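Local atomic coordinates of DHC, diheme cytochrome c (Rhodobacter sphaeroides, PDB entry 2FWT), a protein that carries two covalently bound c-type hemes and probably passes electrons to the oxygen-binding sphaeroides heme protein, SHP. Residues L2-D6 / P7-T11; P38-G42 / E43-L47; L83-E87 / L88-K92. All blocks are in the same frame, centred on the assembly; numbering follows the deposited sequence.

Three local contacts in one small chain with helices and no strand illustrate how short segments serve a heme. Interaction 1 starts helix 7-12 and touches neither of the other two; its cap is partly exposed, while Val-4 and Thr-9 are buried. Interactions 2 and 3 share a heme: the loop 38-47, with its turn at 40-43, gives the iron a histidine, whereas 83-87 holds its propionates and leads into helix 89-98 beside the other heme. These two meet where Phe-41 CD2 lies 3.4 Å from Arg-84 NH2. Chemistry follows place: a carboxylate cap at the helix start, metal coordination over the porphyrin, and charged hydrogen bonds at the propionate edge.

Interaction 1: L2-D6 / P7-T11; sequences LVVTD and PLTRT
An N-cap opens helix 7-12: Asp-6, the last residue before the helix, turns its carboxylate back over the first turn and takes hold of Thr-9. With CG anti to the backbone N (chi1 -172°), the carboxylate is brought round to the start of the helix, where one oxygen does double duty. Asp-6 OD1 accepts from Thr-9 N at 3.1 Å, a donor standing well above the carboxylate plane, and from the hydroxyl Thr-9 OG1 at 2.8 Å, which arrives on the anti side and closer to that plane. Two bonds from a single residue thus fix the rotation of the carboxylate. Its other oxygen, OD2, receives a water that in turn accepts from Leu-8 N, so another amide of the first turn is satisfied through solvent. Arg-10 N donates to Asp-6 O at 2.8 Å, the first i to i+4 bond of the helix.

Below the cap the contact becomes apolar. Val-4 CG1 packs against Thr-9 CG2 at 3.9 Å, the two side chains crossing at about a right angle, and the same valine methyl, Val-4 CG1, lies 4.0 Å from Arg-10 CB. Thr-9 therefore works with both branches, its hydroxyl turned to the aspartate and its methyl to the valine. Tyr-58 and Ile-55 of helix 49-61 touch Thr-9, while Ala-19 lies against Val-4. Asp-6 is a side-chain N-cap bonded to the residue three on, with Pro-7 in the first turn, on the short helix that leads to Cys-13, a covalent anchor of the heme in this c-type cytochrome.

Interaction 2: P38-G42 / E43-L47; sequences PNHFG and EDASL. With HEC (heme c), chain C.
The chain reverses in a type I' beta turn from His-40 to Glu-43, whose ends form a single antiparallel hydrogen-bonded pair: His-40 N donates to Glu-43 O and Glu-43 N to His-40 O, each at 2.9 Å. Gly-42 sits at a corner with a positive phi of 90°, where a CB would be jammed against the preceding carbonyl oxygen.

From this turn His-40 reaches the heme. A chi1 of -178° swings the imidazole away from its own amide nitrogen and down onto the porphyrin, and His-40 NE2 binds the iron at 2.0 Å. His-17 supplies the other axial nitrogen. The imidazole is held from two directions: Phe-41 CD1 lies over the centre of one His-40 ring face, 3.6 Å above its plane, while Ala-45 CB approaches obliquely and touches His-40 CB at 3.8 Å. Both neighbours also rest on the macrocycle, Phe-41 CD1 at 3.3 Å from the heme meso carbon CHA and Ala-45 CB at 3.6 Å from heme C2C. Glu-43 stretches past the rim, its OE1 near the thioether carbon CAC and its CG beside the methyl CMD.

Farther out, Asp-44 makes an Asx turn. Asp-44 OD1 accepts from Ser-46 N nearly along the C-O axis and from Ser-46 OG, at 2.6 Å, on the syn lone pair, two bonds to one residue. Pro-38 CG closes over Ser-46 CB on the outside.

Bis-histidine coordination leaves neither axial position of this iron to a small ligand, which is consistent with electron transfer rather than oxygen binding at this heme, and the apolar contacts of Phe-41 and Ala-45 are likely to restrict how the imidazole can turn.

Interaction 3: L83-E87 / L88-K92; sequences LRISE and LPWFK. With HEC (heme c), chain C.
A salt bridge joins the two segments at the surface: Lys-92 NZ meets Glu-87 OE2 at 2.9 Å from above the carboxylate plane. Further charged and polar bonds hold the heme propionates. Arg-84 NH1 bridges the two, donating to heme O2A at 3.0 Å and O1D at 2.9 Å, while NH2 also donates to O1D; both oxygens lie near the guanidinium plane, at its edge. Ser-86 OG bonds heme O2A at 2.6 Å, and its backbone N donates to O1A.

Backbone bonding closes the bend, Leu-88 N donating to Ile-85 O at 3.1 Å.

In the aromatic and apolar packing, a chi1 of -171° carries the Phe-91 ring back beneath Ser-86, whose CA makes a CH-pi contact 3.5 Å from the Phe-91 centroid. Phe-91 CD1 meets Ile-85 CG2, and the ring stacks on His-95, an axial ligand of the other heme. Were Phe-91 cut back to an alanine, a gap would probably open beneath Ser-86 and His-95 would lose its stacking partner.

Between two hemes, Arg-84 and the 3-10 turn 85-87 that follows it form part of a propionate-binding site, just before helix 89-98.

Interaction 1: L2-D6 / P7-T11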
# COMPACT_ATOMS: atom_id res chain seq x y z
N LEU A 2 2.38 2.12 -10.05
CA LEU A 2 3.52 1.45 -10.71
C LEU A 2 4.19 0.41 -9.78
O LEU A 2 3.56 -0.56 -9.38
CB LEU A 2 4.52 2.50 -11.22
CG LEU A 2 5.62 2.07 -12.20
CD1 LEU A 2 5.07 1.37 -13.47
CD2 LEU A 2 6.43 3.29 -12.60
N VAL A 3 5.45 0.65 -9.43
CA VAL A 3 6.32 -0.38 -8.91
C VAL A 3 7.30 0.22 -7.90
O VAL A 3 7.86 1.30 -8.14
CB VAL A 3 7.03 -1.03 -10.13
CG1 VAL A 3 8.54 -1.17 -9.94
CG2 VAL A 3 6.37 -2.33 -10.46
N VAL A 4 7.49 -0.46 -6.78
CA VAL A 4 8.42 0.02 -5.78
C VAL A 4 9.80 -0.44 -6.21
O VAL A 4 10.08 -1.64 -6.22
CB VAL A 4 8.16 -0.56 -4.37
CG1 VAL A 4 9.25 -0.10 -3.45
CG2 VAL A 4 6.79 -0.11 -3.82
N THR A 5 10.63 0.54 -6.53
CA THR A 5 12.00 0.28 -6.98
C THR A 5 13.01 0.45 -5.85
O THR A 5 14.11 -0.12 -5.90
CB THR A 5 12.36 1.22 -8.14
OG1 THR A 5 13.68 0.90 -8.61
CG2 THR A 5 12.25 2.72 -7.72
N ASP A 6 12.63 1.19 -4.82
CA ASP A 6 13.49 1.38 -3.67
C ASP A 6 13.78 0.07 -2.93
O ASP A 6 12.88 -0.54 -2.36
CB ASP A 6 12.84 2.35 -2.72
CG ASP A 6 13.75 2.73 -1.61
OD1 ASP A 6 13.39 2.48 -0.45
OD2 ASP A 6 14.85 3.28 -1.90
N PRO A 7 15.05 -0.38 -2.92
CA PRO A 7 15.37 -1.65 -2.26
C PRO A 7 14.96 -1.80 -0.81
O PRO A 7 14.41 -2.84 -0.45
CB PRO A 7 16.90 -1.75 -2.43
CG PRO A 7 17.16 -0.95 -3.66
CD PRO A 7 16.23 0.20 -3.59
N LEU A 8 15.15 -0.77 0.03
CA LEU A 8 14.78 -0.87 1.44
C LEU A 8 13.27 -1.01 1.59
O LEU A 8 12.79 -1.79 2.40
CB LEU A 8 15.17 0.40 2.19
CG LEU A 8 15.65 0.39 3.64
CD1 LEU A 8 15.39 1.72 4.28
CD2 LEU A 8 15.30 -0.77 4.51
N THR A 9 12.53 -0.18 0.87
CA THR A 9 11.08 -0.23 0.95
C THR A 9 10.58 -1.56 0.39
O THR A 9 9.75 -2.20 1.01
CB THR A 9 10.44 0.94 0.20
OG1 THR A 9 10.93 2.17 0.76
CG2 THR A 9 8.92 0.87 0.30
N ARG A 10 11.11 -1.99 -0.76
CA ARG A 10 10.65 -3.24 -1.38
C ARG A 10 10.90 -4.42 -0.43
O ARG A 10 10.04 -5.27 -0.28
CB ARG A 10 11.29 -3.45 -2.76
CG ARG A 10 10.98 -4.81 -3.48
CD ARG A 10 9.64 -4.79 -4.20
NE ARG A 10 9.20 -6.01 -4.91
CZ ARG A 10 9.07 -7.25 -4.40
NH1 ARG A 10 9.46 -7.55 -3.15
NH2 ARG A 10 8.61 -8.22 -5.19
N THR A 11 12.04 -4.42 0.25
CA THR A 11 12.40 -5.45 1.21
C THR A 11 11.55 -5.41 2.46
O THR A 11 10.97 -6.42 2.85
CB THR A 11 13.90 -5.28 1.62
OG1 THR A 11 14.70 -5.61 0.48
CG2 THR A 11 14.27 -6.19 2.77
O HOH W 1 16.79 1.71 -0.56

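Interaction 2: P38-G42 / E43-L47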
# COMPACT_ATOMS: atom_id res chain seq x y z
N PRO A 38 4.06 -0.22 14.96
CA PRO A 38 3.75 -1.24 15.99
C PRO A 38 2.30 -1.69 16.05
O PRO A 38 1.99 -2.78 16.58
CB PRO A 38 4.14 -0.55 17.30
CG PRO A 38 5.24 0.39 16.90
CD PRO A 38 4.66 0.97 15.57
N ASN A 39 1.41 -0.85 15.53
CA ASN A 39 -0.02 -1.10 15.51
C ASN A 39 -0.53 -0.96 14.08
O ASN A 39 -1.40 -0.16 13.79
CB ASN A 39 -0.73 -0.11 16.41
CG ASN A 39 -0.19 -0.13 17.82
OD1 ASN A 39 -0.34 -1.12 18.52
ND2 ASN A 39 0.47 0.95 18.23
N HIS A 40 0.03 -1.78 13.21
CA HIS A 40 -0.19 -1.72 11.76
C HIS A 40 -1.23 -2.78 11.47
O HIS A 40 -0.91 -3.95 11.33
CB HIS A 40 1.14 -2.06 11.04
CG HIS A 40 1.10 -2.01 9.54
ND1 HIS A 40 1.09 -0.82 8.84
CD2 HIS A 40 1.18 -2.99 8.61
CE1 HIS A 40 1.11 -1.10 7.53
NE2 HIS A 40 1.18 -2.41 7.36
N PHE A 41 -2.48 -2.36 11.41
CA PHE A 41 -3.56 -3.26 11.05
C PHE A 41 -3.58 -4.55 11.83
O PHE A 41 -3.82 -5.62 11.27
CB PHE A 41 -3.57 -3.54 9.57
CG PHE A 41 -3.59 -2.33 8.74
CD1 PHE A 41 -2.45 -1.92 8.06
CD2 PHE A 41 -4.73 -1.55 8.65
CE1 PHE A 41 -2.46 -0.77 7.30
CE2 PHE A 41 -4.75 -0.39 7.90
CZ PHE A 41 -3.60 0.01 7.21
N GLY A 42 -3.32 -4.43 13.14
CA GLY A 42 -3.32 -5.58 14.04
C GLY A 42 -1.99 -6.29 14.21
O GLY A 42 -1.89 -7.19 15.05
N GLU A 43 -0.98 -5.92 13.41
CA GLU A 43 0.32 -6.59 13.42
C GLU A 43 1.43 -5.60 13.78
O GLU A 43 1.29 -4.41 13.59
CB GLU A 43 0.63 -7.25 12.07
CG GLU A 43 -0.54 -8.14 11.61
CD GLU A 43 -0.16 -9.32 10.73
OE1 GLU A 43 0.95 -9.37 10.14
OE2 GLU A 43 -1.00 -10.23 10.59
N ASP A 44 2.50 -6.12 14.33
CA ASP A 44 3.67 -5.32 14.65
C ASP A 44 4.63 -5.29 13.46
O ASP A 44 5.43 -6.22 13.26
CB ASP A 44 4.36 -5.84 15.91
CG ASP A 44 5.61 -5.03 16.28
OD1 ASP A 44 5.97 -4.09 15.54
OD2 ASP A 44 6.24 -5.35 17.31
N ALA A 45 4.57 -4.21 12.70
CA ALA A 45 5.43 -4.02 11.52
C ALA A 45 6.63 -3.10 11.80
O ALA A 45 7.29 -2.63 10.88
CB ALA A 45 4.62 -3.48 10.37
N SER A 46 6.92 -2.87 13.07
CA SER A 46 7.91 -1.87 13.45
C SER A 46 9.32 -2.18 12.92
O SER A 46 9.64 -3.33 12.63
CB SER A 46 7.88 -1.65 14.97
OG SER A 46 8.23 -2.85 15.64
N LEU A 47 10.09 -1.10 12.74
CA LEU A 47 11.39 -1.08 12.12
C LEU A 47 12.30 -0.23 12.99
O LEU A 47 11.83 0.56 13.81
CB LEU A 47 11.32 -0.31 10.79
CG LEU A 47 10.37 -0.78 9.73
CD1 LEU A 47 10.30 0.28 8.67
CD2 LEU A 47 10.87 -2.08 9.21
FE HEC C . 1.34 -3.50 5.75
CHA HEC C . -1.99 -3.42 5.16
CHB HEC C . 1.74 -0.61 3.94
CHC HEC C . 4.69 -3.65 6.23
CHD HEC C . 0.95 -6.29 7.68
NA HEC C . 0.13 -2.27 4.72
C1A HEC C . -1.24 -2.41 4.61
C2A HEC C . -1.79 -1.34 3.82
C3A HEC C . -0.75 -0.56 3.47
C4A HEC C . 0.47 -1.13 4.02
CMA HEC C . -0.79 0.70 2.62
CAA HEC C . -3.27 -1.18 3.47
CBA HEC C . -3.70 -2.05 2.29
CGA HEC C . -5.09 -1.64 1.84
O1A HEC C . -5.18 -0.66 1.07
O2A HEC C . -6.09 -2.29 2.23
NB HEC C . 2.92 -2.35 5.19
C1B HEC C . 2.86 -1.16 4.52
C2B HEC C . 4.19 -0.58 4.48
C3B HEC C . 5.01 -1.43 5.13
C4B HEC C . 4.22 -2.59 5.53
CMB HEC C . 4.47 0.80 3.86
CAB HEC C . 6.52 -1.30 5.44
CBB HEC C . 6.83 -0.29 6.32
NC HEC C . 2.57 -4.75 6.75
C1C HEC C . 3.94 -4.64 6.82
C2C HEC C . 4.47 -5.75 7.55
C3C HEC C . 3.44 -6.49 7.98
C4C HEC C . 2.23 -5.87 7.46
CMC HEC C . 5.97 -5.98 7.82
CAC HEC C . 3.50 -7.77 8.85
CBC HEC C . 4.16 -7.74 10.05
ND HEC C . -0.22 -4.61 6.32
C1D HEC C . -0.17 -5.72 7.16
C2D HEC C . -1.51 -6.22 7.40
C3D HEC C . -2.44 -5.34 6.62
C4D HEC C . -1.55 -4.38 5.98
CMD HEC C . -1.92 -7.36 8.28
CAD HEC C . -3.96 -5.49 6.57
CBD HEC C . -4.32 -6.42 5.40
CGD HEC C . -5.80 -6.68 5.33
O1D HEC C . -6.57 -5.91 5.96
O2D HEC C . -6.20 -7.66 4.63

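Interaction 3: L83-E87 / L88-K92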
# COMPACT_ATOMS: atom_id res chain seq x y z
N LEU A 83 -5.79 5.45 5.67
CA LEU A 83 -4.69 4.55 5.89
C LEU A 83 -4.64 3.43 4.84
O LEU A 83 -3.64 2.72 4.78
CB LEU A 83 -4.78 3.91 7.27
CG LEU A 83 -4.07 4.55 8.47
CD1 LEU A 83 -3.42 5.87 8.22
CD2 LEU A 83 -5.01 4.56 9.68
N ARG A 84 -5.71 3.27 4.04
CA ARG A 84 -5.81 2.13 3.12
C ARG A 84 -6.05 2.63 1.71
O ARG A 84 -6.94 3.48 1.48
CB ARG A 84 -6.95 1.17 3.51
CG ARG A 84 -6.70 0.45 4.77
CD ARG A 84 -7.87 -0.44 5.11
NE ARG A 84 -7.69 -1.38 6.23
CZ ARG A 84 -7.22 -2.63 6.15
NH1 ARG A 84 -6.73 -3.12 5.04
NH2 ARG A 84 -7.20 -3.37 7.25
N ILE A 85 -5.29 2.07 0.77
CA ILE A 85 -5.56 2.22 -0.64
C ILE A 85 -6.99 1.73 -0.94
O ILE A 85 -7.74 2.37 -1.69
CB ILE A 85 -4.54 1.44 -1.49
CG1 ILE A 85 -3.11 1.99 -1.28
CG2 ILE A 85 -4.90 1.52 -2.97
CD1 ILE A 85 -2.03 0.98 -1.61
N SER A 86 -7.34 0.61 -0.33
CA SER A 86 -8.64 -0.04 -0.52
C SER A 86 -9.83 0.75 0.02
O SER A 86 -10.97 0.35 -0.20
CB SER A 86 -8.59 -1.45 0.08
OG SER A 86 -8.48 -1.43 1.48
N GLU A 87 -9.58 1.85 0.71
CA GLU A 87 -10.64 2.76 1.20
C GLU A 87 -10.72 4.08 0.42
O GLU A 87 -11.56 4.92 0.72
CB GLU A 87 -10.43 3.06 2.68
CG GLU A 87 -10.72 1.85 3.57
CD GLU A 87 -12.19 1.43 3.61
OE1 GLU A 87 -13.08 2.30 3.81
OE2 GLU A 87 -12.47 0.22 3.48
N LEU A 88 -9.88 4.25 -0.59
CA LEU A 88 -9.92 5.47 -1.37
C LEU A 88 -11.19 5.58 -2.20
O LEU A 88 -11.68 4.58 -2.67
CB LEU A 88 -8.72 5.57 -2.31
CG LEU A 88 -7.37 5.73 -1.61
CD1 LEU A 88 -6.28 5.61 -2.64
CD2 LEU A 88 -7.29 7.05 -0.87
N PRO A 89 -11.67 6.82 -2.41
CA PRO A 89 -12.86 7.00 -3.24
C PRO A 89 -12.83 6.26 -4.59
O PRO A 89 -13.77 5.51 -4.91
CB PRO A 89 -12.93 8.52 -3.37
CG PRO A 89 -12.40 8.97 -2.04
CD PRO A 89 -11.21 8.10 -1.87
N TRP A 90 -11.76 6.42 -5.37
CA TRP A 90 -11.72 5.76 -6.67
C TRP A 90 -11.77 4.24 -6.52
O TRP A 90 -12.37 3.54 -7.34
CB TRP A 90 -10.51 6.19 -7.51
CG TRP A 90 -9.15 5.73 -7.04
CD1 TRP A 90 -8.22 6.47 -6.41
CD2 TRP A 90 -8.59 4.43 -7.21
NE1 TRP A 90 -7.08 5.70 -6.16
CE2 TRP A 90 -7.28 4.45 -6.65
CE3 TRP A 90 -9.04 3.25 -7.82
CZ2 TRP A 90 -6.46 3.32 -6.62
CZ3 TRP A 90 -8.21 2.14 -7.79
CH2 TRP A 90 -6.94 2.19 -7.21
N PHE A 91 -11.13 3.74 -5.47
CA PHE A 91 -11.00 2.30 -5.29
C PHE A 91 -12.36 1.70 -5.00
O PHE A 91 -12.76 0.69 -5.59
CB PHE A 91 -10.05 2.01 -4.13
CG PHE A 91 -9.70 0.56 -4.01
CD1 PHE A 91 -8.47 0.11 -4.44
CD2 PHE A 91 -10.58 -0.35 -3.45
CE1 PHE A 91 -8.13 -1.24 -4.30
CE2 PHE A 91 -10.25 -1.70 -3.31
CZ PHE A 91 -9.05 -2.15 -3.73
N LYS A 92 -13.08 2.32 -4.08
CA LYS A 92 -14.42 1.86 -3.72
C LYS A 92 -15.36 1.91 -4.93
O LYS A 92 -16.11 0.95 -5.19
CB LYS A 92 -14.97 2.74 -2.59
CG LYS A 92 -14.28 2.51 -1.21
CD LYS A 92 -14.77 1.24 -0.55
CE LYS A 92 -14.11 1.02 0.80
NZ LYS A 92 -14.60 -0.20 1.50
FE HEC C . 1.34 -3.50 5.75
CHA HEC C . -1.99 -3.42 5.16
CHB HEC C . 1.74 -0.61 3.94
CHC HEC C . 4.69 -3.65 6.23
CHD HEC C . 0.95 -6.29 7.68
NA HEC C . 0.13 -2.27 4.72
C1A HEC C . -1.24 -2.41 4.61
C2A HEC C . -1.79 -1.34 3.82
C3A HEC C . -0.75 -0.56 3.47
C4A HEC C . 0.47 -1.13 4.02
CMA HEC C . -0.79 0.70 2.62
CAA HEC C . -3.27 -1.18 3.47
CBA HEC C . -3.70 -2.05 2.29
CGA HEC C . -5.09 -1.64 1.84
O1A HEC C . -5.18 -0.66 1.07
O2A HEC C . -6.09 -2.29 2.23
NB HEC C . 2.92 -2.35 5.19
C1B HEC C . 2.86 -1.16 4.52
C2B HEC C . 4.19 -0.58 4.48
C3B HEC C . 5.01 -1.43 5.13
C4B HEC C . 4.22 -2.59 5.53
CMB HEC C . 4.47 0.80 3.86
CAB HEC C . 6.52 -1.30 5.44
CBB HEC C . 6.83 -0.29 6.32
NC HEC C . 2.57 -4.75 6.75
C1C HEC C . 3.94 -4.64 6.82
C2C HEC C . 4.47 -5.75 7.55
C3C HEC C . 3.44 -6.49 7.98
C4C HEC C . 2.23 -5.87 7.46
CMC HEC C . 5.97 -5.98 7.82
CAC HEC C . 3.50 -7.77 8.85
CBC HEC C . 4.16 -7.74 10.05
ND HEC C . -0.22 -4.61 6.32
C1D HEC C . -0.17 -5.72 7.16
C2D HEC C . -1.51 -6.22 7.40
C3D HEC C . -2.44 -5.34 6.62
C4D HEC C . -1.55 -4.38 5.98
CMD HEC C . -1.92 -7.36 8.28
CAD HEC C . -3.96 -5.49 6.57
CBD HEC C . -4.32 -6.42 5.40
CGD HEC C . -5.80 -6.68 5.33
O1D HEC C . -6.57 -5.91 5.96
O2D HEC C . -6.20 -7.66 4.63
O HOH W 2 -12.63 -1.85 -0.53